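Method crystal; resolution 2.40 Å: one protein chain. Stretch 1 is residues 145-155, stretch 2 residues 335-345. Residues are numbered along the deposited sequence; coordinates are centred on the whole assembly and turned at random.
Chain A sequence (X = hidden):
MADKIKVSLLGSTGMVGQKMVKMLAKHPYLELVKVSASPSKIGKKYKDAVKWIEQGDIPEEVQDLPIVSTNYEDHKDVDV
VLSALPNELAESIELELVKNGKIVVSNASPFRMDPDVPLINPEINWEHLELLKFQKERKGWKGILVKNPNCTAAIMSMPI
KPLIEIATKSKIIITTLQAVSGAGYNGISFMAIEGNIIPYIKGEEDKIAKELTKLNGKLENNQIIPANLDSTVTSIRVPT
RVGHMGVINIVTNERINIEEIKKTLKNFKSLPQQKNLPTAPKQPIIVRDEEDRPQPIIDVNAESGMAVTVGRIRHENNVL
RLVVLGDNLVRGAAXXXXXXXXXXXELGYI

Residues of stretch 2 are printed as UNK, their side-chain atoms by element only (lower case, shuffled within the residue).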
# COMPACT_ATOMS: atom_id res chain seq x y z
N LEU A 145 17.22 32.78 -20.46
CA LEU A 145 16.72 31.45 -20.10
C LEU A 145 17.67 30.74 -19.15
O LEU A 145 18.88 30.66 -19.40
CB LEU A 145 16.51 30.59 -21.35
CG LEU A 145 15.97 29.19 -21.06
CD1 LEU A 145 14.61 29.30 -20.41
CD2 LEU A 145 15.86 28.38 -22.34
N VAL A 146 17.10 30.25 -18.04
CA VAL A 146 17.86 29.53 -17.03
C VAL A 146 17.12 28.22 -16.77
O VAL A 146 15.89 28.17 -16.79
CB VAL A 146 17.97 30.33 -15.70
CG1 VAL A 146 18.75 29.52 -14.66
CG2 VAL A 146 18.67 31.67 -15.95
N LYS A 147 17.86 27.15 -16.54
CA LYS A 147 17.22 25.87 -16.31
C LYS A 147 17.60 25.22 -15.00
O LYS A 147 18.63 25.53 -14.41
CB LYS A 147 17.53 24.92 -17.47
CG LYS A 147 16.72 25.20 -18.73
CD LYS A 147 15.27 24.76 -18.54
CE LYS A 147 14.39 25.17 -19.71
NZ LYS A 147 13.10 24.44 -19.72
N ASN A 148 16.73 24.33 -14.54
CA ASN A 148 16.95 23.58 -13.31
C ASN A 148 16.97 22.13 -13.75
O ASN A 148 16.26 21.74 -14.68
CB ASN A 148 15.82 23.84 -12.31
CG ASN A 148 15.87 25.24 -11.75
OD1 ASN A 148 14.93 26.03 -11.90
ND2 ASN A 148 16.97 25.57 -11.10
N PRO A 149 17.77 21.29 -13.09
CA PRO A 149 17.85 19.88 -13.47
C PRO A 149 16.73 18.95 -13.04
O PRO A 149 15.85 19.31 -12.26
CB PRO A 149 19.20 19.46 -12.87
CG PRO A 149 19.23 20.24 -11.59
CD PRO A 149 18.74 21.62 -12.03
N ASN A 150 16.80 17.74 -13.58
CA ASN A 150 15.88 16.66 -13.26
C ASN A 150 15.93 16.51 -11.73
O ASN A 150 17.01 16.58 -11.13
CB ASN A 150 16.35 15.39 -13.98
CG ASN A 150 15.84 14.11 -13.34
OD1 ASN A 150 16.48 13.56 -12.45
ND2 ASN A 150 14.68 13.64 -13.79
N CYS A 151 14.77 16.33 -11.11
CA CYS A 151 14.70 16.21 -9.65
C CYS A 151 15.69 15.22 -9.05
O CYS A 151 16.37 15.53 -8.06
CB CYS A 151 13.26 15.85 -9.22
SG CYS A 151 12.46 14.53 -10.14
N THR A 152 15.81 14.04 -9.65
CA THR A 152 16.73 13.03 -9.16
C THR A 152 18.17 13.52 -9.29
O THR A 152 18.99 13.33 -8.39
CB THR A 152 16.57 11.72 -9.94
OG1 THR A 152 15.19 11.35 -9.98
CG2 THR A 152 17.37 10.60 -9.27
N ALA A 153 18.47 14.14 -10.43
CA ALA A 153 19.81 14.66 -10.68
C ALA A 153 20.13 15.70 -9.62
O ALA A 153 21.22 15.69 -9.03
CB ALA A 153 19.86 15.30 -12.06
N ALA A 154 19.18 16.60 -9.38
CA ALA A 154 19.34 17.65 -8.38
C ALA A 154 19.70 17.04 -7.03
O ALA A 154 20.65 17.48 -6.38
CB ALA A 154 18.06 18.45 -8.26
N ILE A 155 18.95 16.03 -6.62
CA ILE A 155 19.20 15.38 -5.35
C ILE A 155 20.56 14.69 -5.31
O ILE A 155 21.33 14.87 -4.37
CB ILE A 155 18.06 14.36 -5.03
CG1 ILE A 155 16.73 15.12 -4.90
CG2 ILE A 155 18.37 13.61 -3.72
CD1 ILE A 155 15.50 14.23 -4.78
N UNK A 335 11.32 24.22 -4.97
CA UNK A 335 12.27 24.96 -4.17
C UNK A 335 13.54 25.41 -4.87
O UNK A 335 14.03 26.51 -4.58
N UNK A 336 14.09 24.61 -5.78
CA UNK A 336 15.32 25.05 -6.44
C UNK A 336 15.08 26.13 -7.49
O UNK A 336 15.96 26.94 -7.74
c UNK A 336 15.17 23.03 -7.95
c UNK A 336 16.79 23.07 -6.04
c UNK A 336 15.91 22.06 -8.82
c UNK A 336 16.10 23.88 -7.10
N UNK A 337 13.90 26.13 -8.09
CA UNK A 337 13.58 27.15 -9.08
C UNK A 337 13.46 28.49 -8.37
O UNK A 337 14.01 29.50 -8.80
c UNK A 337 12.25 26.85 -9.78
c UNK A 337 11.87 27.98 -10.74
o UNK A 337 12.36 25.63 -10.52
N UNK A 338 12.74 28.49 -7.25
CA UNK A 338 12.53 29.69 -6.47
C UNK A 338 13.86 30.14 -5.87
O UNK A 338 14.16 31.34 -5.82
c UNK A 338 10.10 29.23 -5.99
c UNK A 338 11.45 30.57 -4.35
c UNK A 338 9.03 28.72 -5.03
c UNK A 338 11.48 29.43 -5.35
N UNK A 339 14.67 29.18 -5.44
CA UNK A 339 15.97 29.49 -4.85
C UNK A 339 16.88 30.05 -5.93
O UNK A 339 17.74 30.91 -5.66
c UNK A 339 16.61 28.22 -4.25
c UNK A 339 17.97 29.77 -2.80
c UNK A 339 17.43 28.37 -2.96
c UNK A 339 18.59 27.38 -3.00
N UNK A 340 16.71 29.57 -7.16
CA UNK A 340 17.52 30.05 -8.27
C UNK A 340 17.22 31.51 -8.51
O UNK A 340 18.13 32.31 -8.75
o UNK A 340 17.64 27.86 -9.32
c UNK A 340 18.09 29.78 -10.72
c UNK A 340 17.27 29.23 -9.55
N UNK A 341 15.94 31.88 -8.45
CA UNK A 341 15.55 33.28 -8.65
C UNK A 341 16.14 34.14 -7.53
O UNK A 341 16.67 35.23 -7.78
c UNK A 341 13.68 34.95 -8.88
c UNK A 341 14.01 33.48 -8.66
c UNK A 341 13.37 32.64 -9.75
N UNK A 342 16.08 33.66 -6.29
CA UNK A 342 16.62 34.43 -5.17
C UNK A 342 18.11 34.72 -5.41
O UNK A 342 18.57 35.84 -5.22
c UNK A 342 15.03 33.12 -3.65
o UNK A 342 15.77 32.06 -1.63
c UNK A 342 14.80 32.53 -2.27
c UNK A 342 16.44 33.67 -3.85
o UNK A 342 13.64 32.52 -1.82
N UNK A 343 18.85 33.70 -5.83
CA UNK A 343 20.28 33.86 -6.10
C UNK A 343 20.52 34.92 -7.19
O UNK A 343 21.39 35.77 -7.05
c UNK A 343 20.92 32.53 -6.56
c UNK A 343 22.33 32.78 -7.05
c UNK A 343 20.91 31.52 -5.41
N UNK A 344 19.74 34.84 -8.27
CA UNK A 344 19.86 35.77 -9.38
C UNK A 344 19.68 37.21 -8.91
O UNK A 344 20.40 38.11 -9.33
c UNK A 344 18.84 35.43 -10.47
s UNK A 344 17.80 33.67 -12.36
c UNK A 344 18.10 34.71 -13.78
c UNK A 344 19.14 34.15 -11.25
N UNK A 345 18.70 37.43 -8.03
CA UNK A 345 18.47 38.78 -7.51
C UNK A 345 19.71 39.17 -6.69
O UNK A 345 20.23 40.28 -6.82
c UNK A 345 17.22 38.80 -6.63
c UNK A 345 16.94 40.14 -5.95
c UNK A 345 16.69 41.25 -6.96
c UNK A 345 16.48 42.60 -6.27
n UNK A 345 16.18 43.69 -7.23

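Position 335 has no side-chain atoms beyond its backbone, and nothing of the first stretch comes near it; its O accepts the helical bond from N of position 339. It is Gly-335.

Position 336 carries four carbons, forked at the first, with one arm two carbons long. The end of that longer arm lies 3.9 Å from CB of Asn-148, 4.2 Å from CB of Ala-154 and 4.3 Å from CD of Pro-149. This is Ile-336. With chi1 in p and chi2 in t, its CD1 reaches a pocket lined by the turn and by the first helix after it.

Position 337 has one carbon bearing an oxygen and a carbon; its CA is 6.5 Å from CA of Asn-148, the nearest approach of the two backbones, and its oxygen sits 2.9 Å from OD1 of Asn-148. This is Thr-337, and the pair is close enough for a hydrogen bond, although the hydroxyl proton has another acceptor within reach.

Position 338 repeats the four-carbon pattern forked at the first atom; its CA-to-CB bond points away, and it touches nothing here. It is Ile-338. Position 339 also holds four carbons, but the fork comes at the second, again without a contact: Leu-339, its chi1 and chi2 both lying between the usual wells.

Position 340 shows one carbon with an oxygen and a carbon, and its CA-to-CB bond points toward the first stretch. The oxygen is 3.0 Å from ND2 of Asn-148, and the carbon is 4.0 Å from CG1 of Val-146. It is Thr-340. ND2 of Asn-148 donates to OG1 of Thr-340, while that hydroxyl gives its own proton to O of Ile-336, one turn back, at a very short 2.5 Å. Rotamer m thus places one oxygen to serve both as acceptor across the contact and as donor within the helix.

None of the next three positions reaches the first stretch. Position 341, one carbon carrying two more, is Val-341. Position 342, three carbons with two oxygens on the third, is Glu-342, its carboxylate bonded elsewhere in the structure. Position 343, branched like 341, is Val-343.

Position 344 is an unbranched run of two carbons, a sulfur and a last carbon, and that last carbon lies 3.8 Å from CG2 of Val-146. Met-344 brings its CE to the strand. Position 345, four carbons in a row ending in nitrogen, partly exposed and out of reach, is Lys-345.

The rule is one polar centre with apolar contacts around it. The contacting residues 336, 337, 340 and 344 recur at helical spacing, so one face of the helix meets the first stretch. Asn-148 presents its amide to two threonine hydroxyls, OD1 to Thr-337 and ND2 to Thr-340, while Ile-336 packs against the turn and Ala-154, and Thr-340 and Met-344 meet Val-146 on the strand. Only 306 Å² is buried, summed over both sides, yet the buried amide finds polar partners among these apolar contacts.

Stretch 2 335-345: GITILTVEVMK
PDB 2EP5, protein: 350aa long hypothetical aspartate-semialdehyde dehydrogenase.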